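Local coordinates for hypothetical protein (Archaeoglobus fulgidus, PDB 2H6L), which is of unknown biochemical function but binds zinc through a histidine cluster and belongs to the plant and prokaryote conserved (PPC) domain family, at residues 14-19 against 111-116; 72-77 against 91-96. All coordinates share one frame; numbering follows the deposited sequence.

Overall arrangement
The two contacts illustrate how one curled antiparallel sheet carries both a strand pairing and a zinc ligand. Contact 1 joins strand 10-15 to strand 113-119, and contact 2 joins the two arms of the hairpin 70-82 and 85-96; their centres lie about 14 Å apart. The hairpin of contact 2 falls within the part of the chain between the two segments of contact 1. Strand 38-43 pairs with both 113-119 and 70-82, and the contacts touch where Cys113 SG packs 4.0 Å from Ile72 CD1. Contact 2 carries the zinc ligand His91, whereas the side chain of Glu114 in contact 1 lies about 7 Å from a zinc ion and hydrogen-bonds His89 of the second subunit.

Contact 1 of 2, residues 14-19 against 111-116; sequences LRLDYG and FACEVF
Backbone hydrogen bonds set the antiparallel register of 14-19 against 111-116. Leu14 and Val115 form a hydrogen-bonded pair, Leu14 N giving to Val115 O at 2.9 Å and Val115 N returning a bond to Leu14 O. Leu16 N meets Cys113 O almost straight (170° at the hydrogen). Next to it a water bridges the two backbones, donating to Leu16 O and accepting from Cys113 N at 3.0 Å.

Apolar contacts follow on the face of Leu14 and Val115. The CG of Leu16 sits anti to its carbonyl carbon, and its two methyls divide the work: CD1 presses on Val115 CG2 at 3.5 Å, while CD2 reaches Cys113 SG at 3.5 Å. Leu22 of helix 22-33 packs on both Leu16 and Cys113.

The aromatic pair lies at the corner, where Phe111 meets Tyr18. Tyr18, with CG anti to the backbone N (chi1 170°), brings CE2 to within 3.6 Å of Phe111 CD1, the ring planes oblique at 62°. The carbonyl oxygen of Phe111 lies at the tyrosine's edge, 3.4 Å from CD2. An alanine here would remove the ring that meets Phe111 CD1 and would probably leave Phe111 less firmly held, although Arg47 also packs on it.

Charged ends on the other face turn to the second subunit, where Arg15 hydrogen-bonds Trp138 O and salt-bridges Asp130, and Glu114 hydrogen-bonds His89 ND1 and salt-bridges Arg127. Leu14 and Arg15 also pair with a strand of that subunit, continuing this antiparallel sheet across the interface, with Phe111 and Ala112 forming a classic beta bulge opposite Ala45.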
ATOM      1  N   LEU A  14      -2.275 -13.792  -6.539  1.00 17.29           N
ATOM      2  CA  LEU A  14      -3.422 -14.681  -6.601  1.00 18.50           C
ATOM      3  C   LEU A  14      -4.605 -14.012  -7.258  1.00 18.49           C
ATOM      4  O   LEU A  14      -4.797 -12.802  -7.134  1.00 19.46           O
ATOM      5  CB  LEU A  14      -3.855 -15.123  -5.195  1.00 17.48           C
ATOM      6  CG  LEU A  14      -2.845 -15.242  -4.058  1.00 18.05           C
ATOM      7  CD1 LEU A  14      -3.615 -15.544  -2.781  1.00 18.53           C
ATOM      8  CD2 LEU A  14      -1.809 -16.327  -4.330  1.00 18.06           C
ATOM      9  N   ARG A  15      -5.388 -14.809  -7.974  1.00 19.22           N
ATOM     10  CA  ARG A  15      -6.611 -14.319  -8.592  1.00 18.36           C
ATOM     11  C   ARG A  15      -7.692 -14.974  -7.743  1.00 18.95           C
ATOM     12  O   ARG A  15      -7.875 -16.188  -7.806  1.00 18.25           O
ATOM     13  CB  ARG A  15      -6.741 -14.789 -10.050  1.00 18.59           C
ATOM     14  CG  ARG A  15      -8.134 -14.528 -10.631  1.00 19.65           C
ATOM     15  CD  ARG A  15      -8.297 -15.008 -12.071  1.00 19.06           C
ATOM     16  NE  ARG A  15      -9.685 -14.871 -12.499  1.00 20.96           N
ATOM     17  CZ  ARG A  15     -10.130 -15.057 -13.742  1.00 21.15           C
ATOM     18  NH1 ARG A  15      -9.300 -15.401 -14.720  1.00 19.97           N
ATOM     19  NH2 ARG A  15     -11.415 -14.877 -14.007  1.00 20.53           N
ATOM     20  N   LEU A  16      -8.382 -14.178  -6.931  1.00 19.01           N
ATOM     21  CA  LEU A  16      -9.439 -14.691  -6.068  1.00 21.35           C
ATOM     22  C   LEU A  16     -10.685 -15.060  -6.851  1.00 21.44           C
ATOM     23  O   LEU A  16     -10.892 -14.576  -7.958  1.00 21.47           O
ATOM     24  CB  LEU A  16      -9.805 -13.652  -5.007  1.00 22.45           C
ATOM     25  CG  LEU A  16      -8.963 -13.671  -3.730  1.00 23.69           C
ATOM     26  CD1 LEU A  16      -7.504 -13.847  -4.074  1.00 24.18           C
ATOM     27  CD2 LEU A  16      -9.194 -12.394  -2.946  1.00 22.49           C
ATOM     28  N   ASP A  17     -11.512 -15.916  -6.262  1.00 21.11           N
ATOM     29  CA  ASP A  17     -12.750 -16.348  -6.900  1.00 20.63           C
ATOM     30  C   ASP A  17     -13.891 -15.364  -6.696  1.00 19.73           C
ATOM     31  O   ASP A  17     -14.093 -14.831  -5.599  1.00 19.21           O
ATOM     32  CB  ASP A  17     -13.185 -17.716  -6.362  1.00 21.94           C
ATOM     33  CG  ASP A  17     -12.218 -18.818  -6.729  1.00 22.78           C
ATOM     34  OD1 ASP A  17     -11.880 -18.940  -7.923  1.00 25.57           O
ATOM     35  OD2 ASP A  17     -11.799 -19.569  -5.825  1.00 27.17           O
ATOM     36  N   TYR A  18     -14.639 -15.136  -7.769  1.00 17.66           N
ATOM     37  CA  TYR A  18     -15.785 -14.245  -7.749  1.00 18.76           C
ATOM     38  C   TYR A  18     -16.850 -14.780  -6.785  1.00 19.02           C
ATOM     39  O   TYR A  18     -17.078 -15.986  -6.708  1.00 19.65           O
ATOM     40  CB  TYR A  18     -16.350 -14.141  -9.173  1.00 18.04           C
ATOM     41  CG  TYR A  18     -17.681 -13.435  -9.293  1.00 19.20           C
ATOM     42  CD1 TYR A  18     -18.873 -14.079  -8.953  1.00 21.00           C
ATOM     43  CD2 TYR A  18     -17.754 -12.128  -9.770  1.00 19.21           C
ATOM     44  CE1 TYR A  18     -20.105 -13.435  -9.085  1.00 19.96           C
ATOM     45  CE2 TYR A  18     -18.974 -11.480  -9.906  1.00 19.76           C
ATOM     46  CZ  TYR A  18     -20.147 -12.138  -9.564  1.00 20.98           C
ATOM     47  OH  TYR A  18     -21.353 -11.500  -9.708  1.00 22.55           O
ATOM     48  N   GLY A  19     -17.485 -13.882  -6.040  1.00 20.47           N
ATOM     49  CA  GLY A  19     -18.533 -14.289  -5.116  1.00 21.73           C
ATOM     50  C   GLY A  19     -18.144 -14.894  -3.775  1.00 23.15           C
ATOM     51  O   GLY A  19     -19.022 -15.198  -2.974  1.00 23.82           O
ATOM     52  N   PHE A 111     -15.343  -9.435  -6.390  1.00 18.72           N
ATOM     53  CA  PHE A 111     -15.852  -9.266  -7.743  1.00 18.62           C
ATOM     54  C   PHE A 111     -14.665  -9.712  -8.592  1.00 18.90           C
ATOM     55  O   PHE A 111     -14.763 -10.646  -9.395  1.00 19.69           O
ATOM     56  CB  PHE A 111     -16.185  -7.809  -8.062  1.00 19.01           C
ATOM     57  CG  PHE A 111     -16.666  -7.606  -9.478  1.00 18.39           C
ATOM     58  CD1 PHE A 111     -17.926  -8.054  -9.870  1.00 17.50           C
ATOM     59  CD2 PHE A 111     -15.836  -7.038 -10.432  1.00 19.28           C
ATOM     60  CE1 PHE A 111     -18.350  -7.944 -11.189  1.00 16.65           C
ATOM     61  CE2 PHE A 111     -16.246  -6.921 -11.764  1.00 21.06           C
ATOM     62  CZ  PHE A 111     -17.507  -7.377 -12.144  1.00 19.63           C
ATOM     63  N   ALA A 112     -13.540  -9.029  -8.390  1.00 17.56           N
ATOM     64  CA  ALA A 112     -12.277  -9.335  -9.058  1.00 18.04           C
ATOM     65  C   ALA A 112     -11.194  -8.829  -8.115  1.00 19.05           C
ATOM     66  O   ALA A 112     -11.162  -7.642  -7.775  1.00 17.32           O
ATOM     67  CB  ALA A 112     -12.181  -8.625 -10.410  1.00 18.74           C
ATOM     68  N   CYS A 113     -10.316  -9.727  -7.680  1.00 19.99           N
ATOM     69  CA  CYS A 113      -9.263  -9.346  -6.751  1.00 18.76           C
ATOM     70  C   CYS A 113      -7.921  -9.994  -7.056  1.00 18.83           C
ATOM     71  O   CYS A 113      -7.829 -11.201  -7.230  1.00 18.35           O
ATOM     72  CB  CYS A 113      -9.690  -9.695  -5.323  1.00 20.65           C
ATOM     73  SG  CYS A 113      -8.578  -9.085  -4.035  1.00 19.93           S
ATOM     74  N   GLU A 114      -6.885  -9.167  -7.124  1.00 18.21           N
ATOM     75  CA  GLU A 114      -5.534  -9.625  -7.394  1.00 17.43           C
ATOM     76  C   GLU A 114      -4.754  -9.303  -6.127  1.00 17.70           C
ATOM     77  O   GLU A 114      -4.611  -8.144  -5.741  1.00 16.87           O
ATOM     78  CB  GLU A 114      -4.976  -8.890  -8.623  1.00 17.59           C
ATOM     79  CG  GLU A 114      -5.918  -9.008  -9.833  1.00 16.77           C
ATOM     80  CD  GLU A 114      -5.447  -8.278 -11.097  1.00 18.66           C
ATOM     81  OE1 GLU A 114      -4.694  -7.288 -11.001  1.00 16.39           O
ATOM     82  OE2 GLU A 114      -5.862  -8.693 -12.200  1.00 15.48           O
ATOM     83  N   VAL A 115      -4.261 -10.350  -5.479  1.00 16.99           N
ATOM     84  CA  VAL A 115      -3.550 -10.209  -4.222  1.00 17.83           C
ATOM     85  C   VAL A 115      -2.067 -10.513  -4.339  1.00 17.36           C
ATOM     86  O   VAL A 115      -1.668 -11.442  -5.040  1.00 19.33           O
ATOM     87  CB  VAL A 115      -4.147 -11.168  -3.151  1.00 16.83           C
ATOM     88  CG1 VAL A 115      -3.555 -10.869  -1.782  1.00 17.15           C
ATOM     89  CG2 VAL A 115      -5.662 -11.046  -3.129  1.00 18.77           C
ATOM     90  N   PHE A 116      -1.252  -9.719  -3.657  1.00 15.73           N
ATOM     91  CA  PHE A 116       0.180  -9.963  -3.653  1.00 16.59           C
ATOM     92  C   PHE A 116       0.489 -10.454  -2.255  1.00 16.23           C
ATOM     93  O   PHE A 116       0.183  -9.779  -1.275  1.00 15.17           O
ATOM     94  CB  PHE A 116       0.983  -8.688  -3.920  1.00 16.72           C
ATOM     95  CG  PHE A 116       2.472  -8.872  -3.759  1.00 19.16           C
ATOM     96  CD1 PHE A 116       3.137  -9.892  -4.436  1.00 20.23           C
ATOM     97  CD2 PHE A 116       3.208  -8.035  -2.926  1.00 20.21           C
ATOM     98  CE1 PHE A 116       4.508 -10.085  -4.281  1.00 21.59           C
ATOM     99  CE2 PHE A 116       4.576  -8.216  -2.764  1.00 21.69           C
ATOM    100  CZ  PHE A 116       5.230  -9.243  -3.444  1.00 20.28           C
TER
HETATM  101  O   HOH W   1     -10.600 -12.248  -9.311  1.00 17.01           O

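Contact 2 of 2, residues 72-77 against 91-96. With ZN (zinc ion), chain D.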
ATOM      1  N   ILE A  72     -11.620  -1.571  -4.800  1.00 18.53           N
ATOM      2  CA  ILE A  72     -10.672  -1.733  -3.713  1.00 18.66           C
ATOM      3  C   ILE A  72      -9.642  -0.673  -4.065  1.00 19.28           C
ATOM      4  O   ILE A  72      -8.800  -0.879  -4.934  1.00 19.08           O
ATOM      5  CB  ILE A  72      -9.987  -3.103  -3.725  1.00 20.50           C
ATOM      6  CG1 ILE A  72     -11.022  -4.218  -3.554  1.00 19.42           C
ATOM      7  CG2 ILE A  72      -8.967  -3.172  -2.594  1.00 19.99           C
ATOM      8  CD1 ILE A  72     -10.421  -5.608  -3.645  1.00 19.42           C
ATOM      9  N   LEU A  73      -9.736   0.476  -3.411  1.00 20.67           N
ATOM     10  CA  LEU A  73      -8.821   1.575  -3.685  1.00 19.41           C
ATOM     11  C   LEU A  73      -7.465   1.337  -3.049  1.00 21.44           C
ATOM     12  O   LEU A  73      -6.435   1.829  -3.529  1.00 20.82           O
ATOM     13  CB  LEU A  73      -9.428   2.874  -3.178  1.00 17.91           C
ATOM     14  CG  LEU A  73     -10.828   3.131  -3.735  1.00 17.30           C
ATOM     15  CD1 LEU A  73     -11.379   4.436  -3.176  1.00 15.74           C
ATOM     16  CD2 LEU A  73     -10.772   3.184  -5.263  1.00 17.86           C
ATOM     17  N   SER A  74      -7.477   0.562  -1.966  1.00 21.30           N
ATOM     18  CA  SER A  74      -6.270   0.224  -1.233  1.00 21.41           C
ATOM     19  C   SER A  74      -6.578  -0.895  -0.244  1.00 19.74           C
ATOM     20  O   SER A  74      -7.558  -0.828   0.497  1.00 20.01           O
ATOM     21  CB  SER A  74      -5.744   1.449  -0.476  1.00 21.70           C
ATOM     22  OG  SER A  74      -4.588   1.119   0.276  1.00 24.56           O
ATOM     23  N   LEU A  75      -5.740  -1.924  -0.261  1.00 18.96           N
ATOM     24  CA  LEU A  75      -5.875  -3.069   0.631  1.00 19.19           C
ATOM     25  C   LEU A  75      -4.462  -3.431   1.069  1.00 18.02           C
ATOM     26  O   LEU A  75      -3.599  -3.745   0.248  1.00 16.75           O
ATOM     27  CB  LEU A  75      -6.530  -4.248  -0.097  1.00 17.17           C
ATOM     28  CG  LEU A  75      -6.988  -5.406   0.805  1.00 17.06           C
ATOM     29  CD1 LEU A  75      -8.126  -6.142   0.124  1.00 16.32           C
ATOM     30  CD2 LEU A  75      -5.824  -6.344   1.119  1.00 17.30           C
ATOM     31  N   SER A  76      -4.220  -3.369   2.368  1.00 18.09           N
ATOM     32  CA  SER A  76      -2.899  -3.664   2.890  1.00 18.66           C
ATOM     33  C   SER A  76      -2.988  -4.353   4.242  1.00 16.87           C
ATOM     34  O   SER A  76      -3.922  -4.132   4.999  1.00 15.00           O
ATOM     35  CB  SER A  76      -2.102  -2.364   3.026  1.00 18.52           C
ATOM     36  OG  SER A  76      -0.878  -2.608   3.690  1.00 25.04           O
ATOM     37  N   GLY A  77      -2.013  -5.192   4.553  1.00 18.82           N
ATOM     38  CA  GLY A  77      -2.064  -5.861   5.834  1.00 19.63           C
ATOM     39  C   GLY A  77      -0.970  -6.874   6.042  1.00 19.40           C
ATOM     40  O   GLY A  77       0.009  -6.919   5.300  1.00 18.89           O
ATOM     41  N   HIS A  91      -6.472  -3.678   6.415  1.00 15.29           N
ATOM     42  CA  HIS A  91      -7.149  -2.395   6.407  1.00 16.10           C
ATOM     43  C   HIS A  91      -7.397  -2.050   4.947  1.00 16.91           C
ATOM     44  O   HIS A  91      -6.581  -2.373   4.081  1.00 17.88           O
ATOM     45  CB  HIS A  91      -6.297  -1.318   7.086  1.00 17.29           C
ATOM     46  CG  HIS A  91      -6.405  -1.323   8.582  1.00 19.09           C
ATOM     47  ND1 HIS A  91      -6.125  -0.217   9.355  1.00 22.16           N
ATOM     48  CD2 HIS A  91      -6.786  -2.296   9.443  1.00 16.96           C
ATOM     49  CE1 HIS A  91      -6.332  -0.506  10.627  1.00 18.94           C
ATOM     50  NE2 HIS A  91      -6.734  -1.762  10.708  1.00 17.56           N
ATOM     51  N   VAL A  92      -8.525  -1.413   4.663  1.00 16.20           N
ATOM     52  CA  VAL A  92      -8.840  -1.069   3.286  1.00 17.58           C
ATOM     53  C   VAL A  92      -9.475   0.284   3.098  1.00 18.27           C
ATOM     54  O   VAL A  92      -9.925   0.935   4.043  1.00 18.47           O
ATOM     55  CB  VAL A  92      -9.830  -2.077   2.646  1.00 19.98           C
ATOM     56  CG1 VAL A  92      -9.208  -3.454   2.562  1.00 18.33           C
ATOM     57  CG2 VAL A  92     -11.134  -2.103   3.455  1.00 19.61           C
ATOM     58  N   LEU A  93      -9.495   0.679   1.834  1.00 17.87           N
ATOM     59  CA  LEU A  93     -10.121   1.903   1.373  1.00 18.30           C
ATOM     60  C   LEU A  93     -10.928   1.411   0.176  1.00 16.68           C
ATOM     61  O   LEU A  93     -10.379   0.854  -0.781  1.00 12.65           O
ATOM     62  CB  LEU A  93      -9.067   2.924   0.952  1.00 20.78           C
ATOM     63  CG  LEU A  93      -8.584   3.780   2.122  1.00 21.27           C
ATOM     64  CD1 LEU A  93      -7.072   3.903   2.110  1.00 21.90           C
ATOM     65  CD2 LEU A  93      -9.254   5.139   2.034  1.00 19.96           C
ATOM     66  N   LEU A  94     -12.240   1.568   0.272  1.00 17.69           N
ATOM     67  CA  LEU A  94     -13.167   1.136  -0.768  1.00 19.71           C
ATOM     68  C   LEU A  94     -13.986   2.329  -1.211  1.00 20.59           C
ATOM     69  O   LEU A  94     -14.225   3.248  -0.431  1.00 19.08           O
ATOM     70  CB  LEU A  94     -14.123   0.070  -0.220  1.00 21.08           C
ATOM     71  CG  LEU A  94     -13.710  -1.388  -0.002  1.00 21.96           C
ATOM     72  CD1 LEU A  94     -12.225  -1.516   0.213  1.00 24.34           C
ATOM     73  CD2 LEU A  94     -14.495  -1.936   1.185  1.00 22.02           C
ATOM     74  N   GLY A  95     -14.429   2.311  -2.460  1.00 21.81           N
ATOM     75  CA  GLY A  95     -15.237   3.411  -2.936  1.00 24.88           C
ATOM     76  C   GLY A  95     -15.112   3.660  -4.418  1.00 26.06           C
ATOM     77  O   GLY A  95     -14.566   2.844  -5.157  1.00 25.68           O
ATOM     78  N   LYS A  96     -15.626   4.805  -4.842  1.00 27.54           N
ATOM     79  CA  LYS A  96     -15.600   5.202  -6.238  1.00 30.50           C
ATOM     80  C   LYS A  96     -15.569   6.725  -6.281  1.00 30.55           C
ATOM     81  O   LYS A  96     -16.347   7.389  -5.592  1.00 28.38           O
ATOM     82  CB  LYS A  96     -16.845   4.662  -6.946  1.00 32.66           C
ATOM     83  CG  LYS A  96     -18.149   5.130  -6.322  1.00 36.37           C
ATOM     84  CD  LYS A  96     -19.336   4.299  -6.785  1.00 39.45           C
ATOM     85  CE  LYS A  96     -19.327   2.917  -6.145  1.00 40.97           C
ATOM     86  NZ  LYS A  96     -20.582   2.161  -6.425  1.00 42.14           N
TER
HETATM   87 ZN    ZN D 401      -7.196  -3.193  12.312  1.00 26.53          ZN
HETATM   88  O   HOH W   2      -4.928  -0.225   2.701  1.00 26.58           O
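Five main-chain hydrogen bonds tie 72-77 to 91-96. At one end Ser76 and His91 exchange two bonds, Ser76 N to His91 O and His91 N to Ser76 O at 3.0 Å, each nearly along the C=O axis and straight to 171°. At the other end Leu93 O is gripped by two donors, Leu73 N at 2.7 Å and Ser74 N, the latter on a lone pair. Leu93 N answers with a bond to Ser74 O. This is a classic beta bulge in a beta hairpin of the PPC domain: Leu73 and Ser74 both face Leu93, and the register slips by one.

Leu75 and Val92 run alongside each other with their branches directed alike, and Leu75 CG comes within 3.4 Å of Val92 CG1; Leu75 also meets Ile40 and Ala42 of the adjacent strand 38-43, and Val92 meets Ile51 of strand 45-55. On the face of Ser74 and Leu93, Leu93 CD1 rests 3.8 Å from Ser74 CB, and both residues meet their own counterparts in the second and third subunits. A water accepts from Ser74 OG at 2.8 Å and donates to His91 O. Leu73 leans across to the partner strand, its CD1 3.8 Å from Gly95 N.

Of the two segments, His91 alone reaches the zinc. With CG anti to the carbonyl carbon (chi1 -82°), its NE2 lies 2.2 Å from the metal, which His89, His104 and a fourth atom also bind. At the other ring nitrogen, ND1 hydrogen-bonds Ile72 O of the third subunit, which with the metal bond helps hold the ring's rotation and would probably make NE2 a better donor.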